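Local atomic coordinates of 23S rRNA (guanine(2535)-N(1))-methyltransferase (Streptomyces viridochromogenes, PDB entry 1O9G), a protein that methylates N1 of guanine-2535 in 23S ribosomal RNA with S-adenosyl-L-methionine as donor, conferring resistance to the orthosomycin antibiotic avilamycin. Residues G19-S24 with T106-E111; E38-A43 with L71-S76; W56-G61 with A152-P157; S216-V221 with L227-I232. The protein carries 3 engineered substitutions. All coordinates share one frame; numbering follows the deposited sequence.

Interaction 1. Residues G19-S24 with T106-E111; sequences GVVLHS and TARELE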
loop_
_atom_site.group_PDB
_atom_site.type_symbol
_atom_site.label_atom_id
_atom_site.label_comp_id
_atom_site.label_asym_id
_atom_site.label_seq_id
_atom_site.Cartn_x
_atom_site.Cartn_y
_atom_site.Cartn_z
ATOM N N GLY A 19 -0.945 10.275 11.222
ATOM C CA GLY A 19 -0.891 11.564 11.881
ATOM C C GLY A 19 0.112 11.697 13.022
ATOM O O GLY A 19 0.169 12.731 13.699
ATOM N N VAL A 20 0.887 10.651 13.263
ATOM C CA VAL A 20 1.932 10.679 14.276
ATOM C C VAL A 20 3.244 10.940 13.544
ATOM O O VAL A 20 3.715 12.074 13.509
ATOM C CB VAL A 20 1.935 9.373 15.124
ATOM C CG1 VAL A 20 3.102 9.336 16.134
ATOM C CG2 VAL A 20 0.603 9.213 15.810
ATOM N N VAL A 21 3.782 9.936 12.855
ATOM C CA VAL A 21 4.938 10.119 11.980
ATOM C C VAL A 21 4.457 10.207 10.509
ATOM O O VAL A 21 4.720 11.182 9.777
ATOM C CB VAL A 21 5.976 9.005 12.162
ATOM C CG1 VAL A 21 7.227 9.252 11.258
ATOM C CG2 VAL A 21 6.372 8.892 13.650
ATOM N N LEU A 22 3.775 9.158 10.080
ATOM C CA LEU A 22 3.130 9.123 8.781
ATOM C C LEU A 22 2.053 10.187 8.712
ATOM O O LEU A 22 1.458 10.585 9.721
ATOM C CB LEU A 22 2.615 7.717 8.470
ATOM C CG LEU A 22 3.684 6.715 8.054
ATOM C CD1 LEU A 22 4.743 6.420 9.103
ATOM C CD2 LEU A 22 3.072 5.371 7.561
ATOM N N HIS A 23 1.817 10.643 7.499
ATOM C CA HIS A 23 1.023 11.834 7.237
ATOM C C HIS A 23 -0.415 11.506 6.918
ATOM O O HIS A 23 -0.684 10.583 6.146
ATOM C CB HIS A 23 1.624 12.600 6.072
ATOM C CG HIS A 23 2.962 13.176 6.380
ATOM N ND1 HIS A 23 4.150 12.608 5.981
ATOM C CD2 HIS A 23 3.292 14.275 7.088
ATOM C CE1 HIS A 23 5.153 13.359 6.409
ATOM N NE2 HIS A 23 4.658 14.376 7.070
ATOM N N SER A 24 -1.307 12.282 7.559
ATOM C CA SER A 24 -2.760 12.191 7.397
ATOM C C SER A 24 -3.256 13.241 6.410
ATOM O O SER A 24 -2.618 14.262 6.202
ATOM C CB SER A 24 -3.463 12.375 8.765
ATOM O OG SER A 24 -3.080 13.589 9.386
ATOM N N THR A 106 14.611 11.235 9.922
ATOM C CA THR A 106 15.342 12.224 10.712
ATOM C C THR A 106 14.711 13.598 10.525
ATOM O O THR A 106 14.553 14.314 11.501
ATOM C CB THR A 106 16.810 12.217 10.317
ATOM O OG1 THR A 106 17.409 11.023 10.811
ATOM C CG2 THR A 106 17.571 13.335 10.973
ATOM N N ALA A 107 14.341 13.955 9.296
ATOM C CA ALA A 107 13.709 15.238 9.005
ATOM C C ALA A 107 12.350 15.350 9.703
ATOM O O ALA A 107 12.033 16.374 10.286
ATOM C CB ALA A 107 13.564 15.456 7.520
ATOM N N ARG A 108 11.557 14.294 9.680
ATOM C CA ARG A 108 10.271 14.291 10.350
ATOM C C ARG A 108 10.413 14.388 11.855
ATOM O O ARG A 108 9.632 15.103 12.510
ATOM C CB ARG A 108 9.471 13.053 9.912
ATOM C CG ARG A 108 8.066 12.935 10.468
ATOM C CD ARG A 108 7.162 14.080 10.190
ATOM N NE ARG A 108 5.763 13.683 10.305
ATOM C CZ ARG A 108 4.732 14.506 10.316
ATOM N NH1 ARG A 108 4.892 15.812 10.260
ATOM N NH2 ARG A 108 3.521 13.997 10.387
ATOM N N GLU A 109 11.368 13.662 12.404
ATOM C CA GLU A 109 11.637 13.708 13.846
ATOM C C GLU A 109 11.997 15.141 14.238
ATOM O O GLU A 109 11.521 15.640 15.261
ATOM C CB GLU A 109 12.786 12.771 14.253
ATOM C CG GLU A 109 13.076 12.754 15.740
ATOM C CD GLU A 109 14.259 11.883 16.130
ATOM O OE1 GLU A 109 14.749 11.129 15.275
ATOM O OE2 GLU A 109 14.685 11.984 17.299
ATOM N N LEU A 110 12.828 15.794 13.441
ATOM C CA LEU A 110 13.280 17.151 13.737
ATOM C C LEU A 110 12.088 18.087 13.691
ATOM O O LEU A 110 11.961 18.960 14.545
ATOM C CB LEU A 110 14.374 17.612 12.783
ATOM C CG LEU A 110 14.925 19.017 12.914
ATOM C CD1 LEU A 110 15.470 19.268 14.315
ATOM C CD2 LEU A 110 16.005 19.187 11.856
ATOM N N GLU A 111 11.226 17.944 12.696
ATOM C CA GLU A 111 10.026 18.765 12.586
ATOM C C GLU A 111 9.173 18.662 13.849
ATOM O O GLU A 111 8.705 19.668 14.378
ATOM C CB GLU A 111 9.179 18.377 11.368
ATOM C CG GLU A 111 7.871 19.142 11.254
ATOM C CD GLU A 111 7.053 18.803 10.010
ATOM O OE1 GLU A 111 6.943 17.608 9.646
ATOM O OE2 GLU A 111 6.516 19.738 9.390
HETATM O O HOH W 1 6.916 16.711 7.268
HETATM O O HOH W 2 0.178 14.384 9.762
#

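Interaction 2. Residues E38-A43 with L71-S76; sequences EIFQRA and LLHRRS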
loop_
_atom_site.group_PDB
_atom_site.type_symbol
_atom_site.label_atom_id
_atom_site.label_comp_id
_atom_site.label_asym_id
_atom_site.label_seq_id
_atom_site.Cartn_x
_atom_site.Cartn_y
_atom_site.Cartn_z
ATOM N N GLU A 38 -1.847 -8.235 7.330
ATOM C CA GLU A 38 -2.519 -9.505 7.062
ATOM C C GLU A 38 -2.626 -9.748 5.557
ATOM O O GLU A 38 -2.294 -10.815 5.071
ATOM C CB GLU A 38 -3.908 -9.536 7.713
ATOM C CG GLU A 38 -4.719 -10.798 7.444
ATOM C CD GLU A 38 -4.213 -12.044 8.155
ATOM O OE1 GLU A 38 -3.439 -11.934 9.121
ATOM O OE2 GLU A 38 -4.618 -13.159 7.758
ATOM N N ILE A 39 -3.086 -8.758 4.814
ATOM C CA ILE A 39 -3.276 -8.910 3.385
ATOM C C ILE A 39 -1.902 -9.126 2.730
ATOM O O ILE A 39 -1.755 -9.999 1.880
ATOM C CB ILE A 39 -4.012 -7.688 2.758
ATOM C CG1 ILE A 39 -5.431 -7.548 3.305
ATOM C CG2 ILE A 39 -4.017 -7.824 1.254
ATOM C CD1 ILE A 39 -6.108 -6.224 2.986
ATOM N N PHE A 40 -0.920 -8.307 3.100
ATOM C CA PHE A 40 0.404 -8.397 2.493
ATOM C C PHE A 40 1.022 -9.781 2.729
ATOM O O PHE A 40 1.580 -10.396 1.815
ATOM C CB PHE A 40 1.330 -7.280 3.003
ATOM C CG PHE A 40 2.701 -7.319 2.425
ATOM C CD1 PHE A 40 2.900 -7.029 1.099
ATOM C CD2 PHE A 40 3.795 -7.674 3.200
ATOM C CE1 PHE A 40 4.149 -7.065 0.556
ATOM C CE2 PHE A 40 5.054 -7.703 2.670
ATOM C CZ PHE A 40 5.236 -7.405 1.347
ATOM N N GLN A 41 0.910 -10.284 3.954
ATOM C CA GLN A 41 1.455 -11.601 4.280
ATOM C C GLN A 41 0.720 -12.726 3.550
ATOM O O GLN A 41 1.339 -13.688 3.129
ATOM C CB GLN A 41 1.502 -11.809 5.795
ATOM C CG GLN A 41 2.503 -10.889 6.473
ATOM C CD GLN A 41 2.651 -11.184 7.934
ATOM O OE1 GLN A 41 3.099 -12.276 8.290
ATOM N NE2 GLN A 41 2.234 -10.255 8.782
ATOM N N ARG A 42 -0.591 -12.579 3.347
ATOM C CA ARG A 42 -1.331 -13.535 2.542
ATOM C C ARG A 42 -0.838 -13.535 1.089
ATOM O O ARG A 42 -0.756 -14.583 0.450
ATOM C CB ARG A 42 -2.850 -13.277 2.575
ATOM C CG ARG A 42 -3.487 -13.684 3.900
ATOM C CD ARG A 42 -4.948 -13.320 3.999
ATOM N NE ARG A 42 -5.563 -13.703 5.272
ATOM C CZ ARG A 42 -6.714 -14.340 5.400
ATOM N NH1 ARG A 42 -7.397 -14.761 4.348
ATOM N NH2 ARG A 42 -7.187 -14.566 6.610
ATOM N N ALA A 43 -0.543 -12.367 0.555
ATOM C CA ALA A 43 -0.027 -12.287 -0.791
ATOM C C ALA A 43 1.345 -12.946 -0.890
ATOM O O ALA A 43 1.628 -13.702 -1.825
ATOM C CB ALA A 43 0.031 -10.850 -1.240
ATOM N N LEU A 71 7.742 0.226 5.683
ATOM C CA LEU A 71 8.440 0.238 6.959
ATOM C C LEU A 71 8.257 -1.083 7.700
ATOM O O LEU A 71 9.206 -1.717 8.125
ATOM C CB LEU A 71 8.017 1.433 7.827
ATOM C CG LEU A 71 8.366 2.820 7.273
ATOM C CD1 LEU A 71 7.709 3.911 8.098
ATOM C CD2 LEU A 71 9.858 2.993 7.190
ATOM N N LEU A 72 7.016 -1.509 7.822
ATOM C CA LEU A 72 6.714 -2.689 8.623
ATOM C C LEU A 72 7.365 -3.938 8.033
ATOM O O LEU A 72 7.891 -4.774 8.783
ATOM C CB LEU A 72 5.200 -2.848 8.793
ATOM C CG LEU A 72 4.714 -3.907 9.758
ATOM C CD1 LEU A 72 5.267 -3.680 11.137
ATOM C CD2 LEU A 72 3.213 -3.893 9.794
ATOM N N HIS A 73 7.392 -4.035 6.710
ATOM C CA HIS A 73 7.877 -5.209 6.003
ATOM C C HIS A 73 9.169 -4.966 5.221
ATOM O O HIS A 73 9.455 -5.643 4.230
ATOM C CB HIS A 73 6.775 -5.774 5.105
ATOM C CG HIS A 73 5.666 -6.398 5.877
ATOM N ND1 HIS A 73 5.783 -7.636 6.456
ATOM C CD2 HIS A 73 4.443 -5.933 6.225
ATOM C CE1 HIS A 73 4.670 -7.914 7.114
ATOM N NE2 HIS A 73 3.841 -6.894 6.982
ATOM N N ARG A 74 9.953 -4.006 5.681
ATOM C CA ARG A 74 11.210 -3.648 5.050
ATOM C C ARG A 74 12.082 -4.849 4.750
ATOM O O ARG A 74 12.655 -4.919 3.665
ATOM C CB ARG A 74 11.961 -2.672 5.920
ATOM C CG ARG A 74 13.358 -2.294 5.475
ATOM C CD ARG A 74 13.294 -1.518 4.185
ATOM N NE ARG A 74 14.582 -1.296 3.536
ATOM C CZ ARG A 74 15.147 -2.117 2.647
ATOM N NH1 ARG A 74 14.607 -3.289 2.334
ATOM N NH2 ARG A 74 16.204 -1.697 2.033
ATOM N N ARG A 75 12.187 -5.791 5.674
ATOM C CA ARG A 75 13.069 -6.933 5.473
ATOM C C ARG A 75 12.651 -7.808 4.267
ATOM O O ARG A 75 13.476 -8.551 3.722
ATOM C CB ARG A 75 13.128 -7.793 6.737
ATOM C CG ARG A 75 11.798 -8.460 7.067
ATOM C CD ARG A 75 11.894 -9.642 7.970
ATOM N NE ARG A 75 12.813 -9.389 9.072
ATOM C CZ ARG A 75 12.566 -8.576 10.097
ATOM N NH1 ARG A 75 11.410 -7.912 10.193
ATOM N NH2 ARG A 75 13.488 -8.424 11.038
ATOM N N SER A 76 11.370 -7.784 3.926
ATOM C CA SER A 76 10.836 -8.592 2.830
ATOM C C SER A 76 10.803 -7.862 1.491
ATOM O O SER A 76 10.357 -8.444 0.495
ATOM C CB SER A 76 9.417 -9.047 3.156
ATOM O OG SER A 76 9.374 -9.781 4.361
#

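Interaction 3. Residues W56-G61 with A152-P157; sequences WDPCCG and ADVFDP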
loop_
_atom_site.group_PDB
_atom_site.type_symbol
_atom_site.label_atom_id
_atom_site.label_comp_id
_atom_site.label_asym_id
_atom_site.label_seq_id
_atom_site.Cartn_x
_atom_site.Cartn_y
_atom_site.Cartn_z
ATOM N N TRP A 56 3.958 -2.788 -5.557
ATOM C CA TRP A 56 3.408 -1.649 -6.273
ATOM C C TRP A 56 1.998 -1.365 -5.756
ATOM O O TRP A 56 1.160 -2.267 -5.690
ATOM C CB TRP A 56 3.345 -1.994 -7.748
ATOM C CG TRP A 56 2.820 -0.969 -8.712
ATOM C CD1 TRP A 56 2.693 0.378 -8.544
ATOM C CD2 TRP A 56 2.430 -1.246 -10.064
ATOM N NE1 TRP A 56 2.238 0.952 -9.705
ATOM C CE2 TRP A 56 2.052 -0.015 -10.649
ATOM C CE3 TRP A 56 2.300 -2.416 -10.818
ATOM C CZ2 TRP A 56 1.595 0.082 -11.950
ATOM C CZ3 TRP A 56 1.836 -2.313 -12.140
ATOM C CH2 TRP A 56 1.497 -1.075 -12.682
ATOM N N ASP A 57 1.740 -0.083 -5.468
ATOM C CA ASP A 57 0.409 0.420 -5.213
ATOM C C ASP A 57 0.077 1.424 -6.314
ATOM O O ASP A 57 0.575 2.556 -6.304
ATOM C CB ASP A 57 0.313 1.068 -3.851
ATOM C CG ASP A 57 -1.088 1.453 -3.493
ATOM O OD1 ASP A 57 -1.960 1.548 -4.402
ATOM O OD2 ASP A 57 -1.404 1.662 -2.302
ATOM N N PRO A 58 -0.699 0.982 -7.313
ATOM C CA PRO A 58 -1.073 1.801 -8.479
ATOM C C PRO A 58 -2.283 2.714 -8.274
ATOM O O PRO A 58 -2.705 3.402 -9.214
ATOM C CB PRO A 58 -1.396 0.759 -9.545
ATOM C CG PRO A 58 -2.019 -0.361 -8.769
ATOM C CD PRO A 58 -1.216 -0.387 -7.471
ATOM N N CYS A 59 -2.851 2.704 -7.074
ATOM C CA CYS A 59 -3.880 3.660 -6.671
ATOM C C CYS A 59 -3.518 4.150 -5.297
ATOM O O CYS A 59 -4.246 3.979 -4.329
ATOM C CB CYS A 59 -5.279 3.076 -6.656
ATOM S SG CYS A 59 -5.734 2.133 -8.099
ATOM N N CYS A 60 -2.356 4.780 -5.199
ATOM C CA CYS A 60 -1.739 4.927 -3.906
ATOM C C CYS A 60 -2.384 5.937 -2.964
ATOM O O CYS A 60 -2.116 5.892 -1.764
ATOM C CB CYS A 60 -0.246 5.256 -4.067
ATOM S SG CYS A 60 0.125 6.866 -4.782
ATOM N N GLY A 61 -3.206 6.851 -3.484
ATOM C CA GLY A 61 -3.815 7.858 -2.656
ATOM C C GLY A 61 -2.776 8.636 -1.904
ATOM O O GLY A 61 -1.813 9.102 -2.496
ATOM N N ALA A 152 0.132 8.191 -13.036
ATOM C CA ALA A 152 -0.334 7.285 -14.095
ATOM C C ALA A 152 -1.749 6.759 -13.839
ATOM O O ALA A 152 -2.116 6.423 -12.717
ATOM C CB ALA A 152 0.620 6.139 -14.259
ATOM N N ASP A 153 -2.537 6.694 -14.905
ATOM C CA ASP A 153 -3.863 6.106 -14.858
ATOM C C ASP A 153 -3.739 4.595 -14.955
ATOM O O ASP A 153 -3.328 4.089 -15.975
ATOM C CB ASP A 153 -4.705 6.649 -16.016
ATOM C CG ASP A 153 -6.127 6.147 -15.992
ATOM O OD1 ASP A 153 -6.497 5.379 -15.079
ATOM O OD2 ASP A 153 -6.953 6.484 -16.856
ATOM N N VAL A 154 -4.073 3.891 -13.877
ATOM C CA VAL A 154 -3.949 2.440 -13.790
ATOM C C VAL A 154 -4.828 1.739 -14.822
ATOM O O VAL A 154 -4.544 0.620 -15.210
ATOM C CB VAL A 154 -4.283 1.939 -12.357
ATOM C CG1 VAL A 154 -5.776 2.136 -12.009
ATOM C CG2 VAL A 154 -3.893 0.489 -12.200
ATOM N N PHE A 155 -5.894 2.400 -15.266
ATOM C CA PHE A 155 -6.763 1.838 -16.296
ATOM C C PHE A 155 -6.221 1.934 -17.727
ATOM O O PHE A 155 -6.830 1.395 -18.662
ATOM C CB PHE A 155 -8.134 2.500 -16.228
ATOM C CG PHE A 155 -8.902 2.140 -15.004
ATOM C CD1 PHE A 155 -9.764 1.051 -15.008
ATOM C CD2 PHE A 155 -8.751 2.869 -13.837
ATOM C CE1 PHE A 155 -10.479 0.709 -13.869
ATOM C CE2 PHE A 155 -9.460 2.528 -12.695
ATOM C CZ PHE A 155 -10.323 1.441 -12.713
ATOM N N ASP A 156 -5.094 2.619 -17.896
ATOM C CA ASP A 156 -4.464 2.771 -19.202
ATOM C C ASP A 156 -3.220 1.895 -19.226
ATOM O O ASP A 156 -2.190 2.295 -18.672
ATOM C CB ASP A 156 -4.054 4.227 -19.433
ATOM C CG ASP A 156 -3.373 4.445 -20.783
ATOM O OD1 ASP A 156 -3.257 3.481 -21.585
ATOM O OD2 ASP A 156 -2.940 5.564 -21.146
ATOM N N PRO A 157 -3.293 0.724 -19.863
ATOM C CA PRO A 157 -2.157 -0.211 -19.869
ATOM C C PRO A 157 -0.867 0.349 -20.486
ATOM O O PRO A 157 0.220 -0.104 -20.132
ATOM C CB PRO A 157 -2.675 -1.396 -20.698
ATOM C CG PRO A 157 -3.842 -0.906 -21.430
ATOM C CD PRO A 157 -4.434 0.194 -20.634
HETATM O O HOH W 3 -1.284 4.043 -11.362
HETATM O O HOH W 4 -4.477 5.084 -10.692
#

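Interaction 4. Residues S216-V221 with L227-I232; sequences SRKIPV and LERLKI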
loop_
_atom_site.group_PDB
_atom_site.type_symbol
_atom_site.label_atom_id
_atom_site.label_comp_id
_atom_site.label_asym_id
_atom_site.label_seq_id
_atom_site.Cartn_x
_atom_site.Cartn_y
_atom_site.Cartn_z
ATOM N N SER A 216 -16.680 -3.528 1.041
ATOM C CA SER A 216 -17.736 -4.382 0.525
ATOM C C SER A 216 -17.706 -5.752 1.172
ATOM O O SER A 216 -16.828 -6.060 1.963
ATOM C CB SER A 216 -17.631 -4.522 -0.980
ATOM O OG SER A 216 -16.626 -5.440 -1.295
ATOM N N ARG A 217 -18.705 -6.562 0.851
ATOM C CA ARG A 217 -18.794 -7.907 1.400
ATOM C C ARG A 217 -17.987 -8.877 0.540
ATOM O O ARG A 217 -17.472 -9.872 1.047
ATOM C CB ARG A 217 -20.260 -8.356 1.507
ATOM C CG ARG A 217 -21.223 -7.346 2.165
ATOM C CD ARG A 217 -20.642 -6.477 3.290
ATOM N NE ARG A 217 -20.571 -7.186 4.572
ATOM C CZ ARG A 217 -19.546 -7.137 5.430
ATOM N NH1 ARG A 217 -18.455 -6.419 5.168
ATOM N NH2 ARG A 217 -19.609 -7.820 6.567
ATOM N N LYS A 218 -17.877 -8.571 -0.749
ATOM C CA LYS A 218 -17.270 -9.460 -1.734
ATOM C C LYS A 218 -16.952 -8.671 -3.012
ATOM O O LYS A 218 -17.849 -8.112 -3.640
ATOM C CB LYS A 218 -18.216 -10.625 -2.050
ATOM C CG LYS A 218 -17.561 -11.752 -2.839
ATOM C CD LYS A 218 -18.359 -13.049 -2.798
ATOM C CE LYS A 218 -18.269 -13.760 -1.429
ATOM N NZ LYS A 218 -16.871 -13.878 -0.900
ATOM N N ILE A 219 -15.680 -8.640 -3.413
ATOM C CA ILE A 219 -15.264 -7.913 -4.606
ATOM C C ILE A 219 -15.436 -8.801 -5.827
ATOM O O ILE A 219 -14.892 -9.893 -5.864
ATOM C CB ILE A 219 -13.803 -7.466 -4.449
ATOM C CG1 ILE A 219 -13.719 -6.397 -3.353
ATOM C CG2 ILE A 219 -13.250 -6.923 -5.781
ATOM C CD1 ILE A 219 -12.320 -6.167 -2.813
ATOM N N PRO A 220 -16.203 -8.349 -6.818
ATOM C CA PRO A 220 -16.451 -9.159 -8.013
ATOM C C PRO A 220 -15.206 -9.269 -8.911
ATOM O O PRO A 220 -14.705 -8.241 -9.343
ATOM C CB PRO A 220 -17.597 -8.405 -8.713
ATOM C CG PRO A 220 -17.452 -6.970 -8.254
ATOM C CD PRO A 220 -16.897 -7.044 -6.871
ATOM N N VAL A 221 -14.735 -10.488 -9.183
ATOM C CA VAL A 221 -13.639 -10.714 -10.142
ATOM C C VAL A 221 -13.931 -11.716 -11.268
ATOM O O VAL A 221 -13.187 -11.757 -12.253
ATOM C CB VAL A 221 -12.302 -11.133 -9.444
ATOM C CG1 VAL A 221 -11.832 -10.050 -8.488
ATOM C CG2 VAL A 221 -12.430 -12.469 -8.717
ATOM N N LEU A 227 -7.636 -16.375 -6.097
ATOM C CA LEU A 227 -6.739 -17.202 -5.296
ATOM C C LEU A 227 -7.267 -17.332 -3.874
ATOM O O LEU A 227 -7.207 -18.396 -3.287
ATOM C CB LEU A 227 -5.318 -16.630 -5.226
ATOM C CG LEU A 227 -4.525 -16.452 -6.505
ATOM C CD1 LEU A 227 -3.254 -15.668 -6.207
ATOM C CD2 LEU A 227 -4.195 -17.775 -7.137
ATOM N N GLU A 228 -7.752 -16.218 -3.336
ATOM C CA GLU A 228 -8.112 -16.076 -1.924
ATOM C C GLU A 228 -8.969 -14.805 -1.695
ATOM O O GLU A 228 -8.821 -13.803 -2.401
ATOM C CB GLU A 228 -6.834 -15.962 -1.084
ATOM C CG GLU A 228 -7.004 -16.328 0.375
ATOM C CD GLU A 228 -5.699 -16.316 1.147
ATOM O OE1 GLU A 228 -4.677 -16.838 0.663
ATOM O OE2 GLU A 228 -5.695 -15.810 2.275
ATOM N N ARG A 229 -9.853 -14.886 -0.701
ATOM C CA ARG A 229 -10.678 -13.788 -0.240
ATOM C C ARG A 229 -10.625 -13.683 1.278
ATOM O O ARG A 229 -10.376 -14.657 1.961
ATOM C CB ARG A 229 -12.119 -14.008 -0.642
ATOM C CG ARG A 229 -12.400 -13.818 -2.086
ATOM C CD ARG A 229 -13.843 -14.103 -2.395
ATOM N NE ARG A 229 -14.122 -14.038 -3.820
ATOM C CZ ARG A 229 -14.263 -12.917 -4.510
ATOM N NH1 ARG A 229 -14.163 -11.740 -3.919
ATOM N NH2 ARG A 229 -14.508 -12.982 -5.806
ATOM N N LEU A 230 -10.804 -12.470 1.788
ATOM C CA LEU A 230 -11.047 -12.264 3.202
ATOM C C LEU A 230 -12.066 -11.153 3.462
ATOM O O LEU A 230 -12.304 -10.293 2.611
ATOM C CB LEU A 230 -9.736 -12.074 3.984
ATOM C CG LEU A 230 -8.996 -10.746 3.884
ATOM C CD1 LEU A 230 -9.792 -9.564 4.435
ATOM C CD2 LEU A 230 -7.671 -10.822 4.637
ATOM N N LYS A 231 -12.691 -11.229 4.633
ATOM C CA LYS A 231 -13.636 -10.236 5.140
ATOM C C LYS A 231 -13.256 -9.932 6.578
ATOM O O LYS A 231 -13.252 -10.841 7.419
ATOM C CB LYS A 231 -15.053 -10.806 5.123
ATOM C CG LYS A 231 -15.564 -11.155 3.735
ATOM C CD LYS A 231 -16.839 -12.001 3.812
ATOM C CE LYS A 231 -18.044 -11.159 4.247
ATOM N NZ LYS A 231 -19.201 -11.982 4.715
ATOM N N ILE A 232 -12.886 -8.685 6.856
ATOM C CA ILE A 232 -12.588 -8.243 8.211
ATOM C C ILE A 232 -13.292 -6.920 8.422
ATOM O O ILE A 232 -13.068 -5.976 7.680
ATOM C CB ILE A 232 -11.062 -8.066 8.407
ATOM C CG1 ILE A 232 -10.315 -9.385 8.134
ATOM C CG2 ILE A 232 -10.748 -7.526 9.799
ATOM C CD1 ILE A 232 -10.466 -10.423 9.198
HETATM O O HOH W 5 -19.714 -12.246 1.543
HETATM O O HOH W 6 -13.674 -10.254 -1.462
#

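Interaction 1. Residues G19-S24 with T106-E111
Arg108 reaches from its helix into the loop 19-24, where its guanidinium is held both at an edge and over a face. At the edge, Arg108 NE donates to Val21 O at 2.8 Å, in the carbonyl plane and on a lone pair, and NH2 adds a weak bond to the same oxygen. Over one face lies the ring of His23, with NE2 3.2 Å above the centre of the group and the two planes inclined by 35°. Closer to the helix, Arg108 CG passes Val21 CG1 at 3.9 Å. The arginine chain is bent at chi2 (57°), and its NH1 meets Glu111 OE1 at 2.8 Å, a salt bridge one helical turn along that fixes the rotation of the guanidinium. A water joins this oxygen to His23 NE2. Further out, the side chain of Asn96 holds the backbone N of His23, and Val20 and Val21 rest on helix 122-140. The loop thus gives the cation one carbonyl acceptor and lays an imidazole over its face, and the helix supplies the carboxylate. With Arg108 CZ only 3.2 Å from its NE2, His23 is probably discouraged from taking a proton, although nearby Glu111 would act the other way.

Interaction 2. Residues E38-A43 with L71-S76
His73, just past the end of helix 64-72, sets its imidazole against Phe40 and Gln41 of helix 33-45. His73 CB begins the contact at 3.6 Å from Phe40 CE2. Next, His73 CG sits 3.5 Å from Phe40 CD2 and equally close to CE2, so that the CD2-CE2 bond of Phe40 lies over one face of the imidazole, displaced toward its rim. His73 CD2 lies 3.5 Å from Phe40 CD2, and ND1 is also near that bond. The rings are neither stacked nor perpendicular: their planes make 50° and their centroids are 4.8 Å apart. Phe40 comes to this place with CG anti to its backbone N (chi1 180°), sliding past the histidine in the opposite direction. In the Rossmann-like methyltransferase fold, helix 33-45 precedes the first strand, 53-57, and helix 64-72 follows it. His73 is the first residue to leave helical geometry after the latter, just ahead of the 3-10 turn 74-76. Continuing outward, His73 CE1 meets the aliphatic part of Gln41, 3.7 Å from CG, the glutamine crossing at about a right angle. The amide nitrogen of Gln41 stands near the imidazole plane, at its edge. Both polar tips turn to one hydroxyl: His73 NE2 and Gln41 NE2 each hydrogen-bond to Thr37 OG1, while Phe40 also packs on Leu173 of strand 171-175.

Interaction 3. Residues W56-G61 with A152-P157
The side chains of Pro58 and Val154 meet as hydrocarbon, yet the backbone beside them is joined by two waters that converge on one carbonyl. One water lies 2.7 Å from Pro58 O and 2.9 Å from Ala152 O. The second is 2.9 Å from Pro58 O and has a weak link to Val154 N. Beside these waters, Val154 CG2 lies 3.7 Å from Pro58 CB, while its other methyl, CG1, meets Cys59 SG at 3.9 Å. With CG2 anti to the backbone N and CG1 between N and the carbonyl carbon (chi1 68°), one methyl goes to each residue. Each loop is shaped by an Asx turn: Asp57 OD1 accepts from Cys59 N, and Asp153 OD1 from Phe155 N. The Asp-Pro-Cys-Cys-Gly segment begins at the end of the first strand, where class I methyltransferases generally bind S-adenosylmethionine, as is probable here. The Trp56 indole presents a face to Pro58 CB. Leu196 and Leu200 of helix 190-203 pack on Val154, and strand 171-175 flanks Pro58.

Interaction 4. Residues S216-V221 with L227-I232
The loop 217-221 runs nearly antiparallel to strand residues 229-231, with directions 162° apart, but no backbone hydrogen bond joins them, and the nearest CA atoms, those of Arg217 and Lys231, remain 6.8 Å apart. Strand 228-232 is the outer strand at the antiparallel end of the seven-stranded, Rossmann-like methyltransferase sheet of order 3-2-1-4-5-7-6, and the loop that precedes it folds back over one face of it. Side chains therefore make the link. Arg229, extended from CG to NE, grips a single carbonyl end-on: NH1 donates to Ile219 O at 2.8 Å and NH2 to Ile219 O at 3.1 Å, with the oxygen close to the guanidinium plane. The NH2 bond runs nearly along the C=O axis (160°), whereas the NH1 donor is tilted from the carbonyl plane. Over one face of the guanidinium, Lys218 CG rides 3.5 Å above the plane, toward the rim, and beyond it the lysine bends at its last two torsions, bringing NZ to 4.0 Å from Arg229 NE. These like charges probably disfavour a tighter approach. Val221 CG2 packs obliquely against Arg229 NH2. At the other end, Lys231 passes along the Arg217 carbonyl, its CE also facing the Arg217 guanidinium. On the Ile219 side, one water accepts from both Ile219 N and Arg229 NH1, the latter at 2.9 Å.

In the fold
Following the chain from the N terminus, interaction 1 closes a long loop, tying the segment before helix 33-45 to helix 102-119. Interaction 2 falls wholly within that span, joining the helices on either side of strand 53-57 in sequence. Interaction 3 starts inside both and ends beyond both, so it crosses each of them; it links the end of the first strand to the loop after edge strand 147-151. Interaction 4 follows in series as a short local closure at the opposite edge of the sheet. Interactions 1 and 2 touch through Leu22 and Leu71, and interactions 2 and 4 through the Arg42-Glu228 salt bridge.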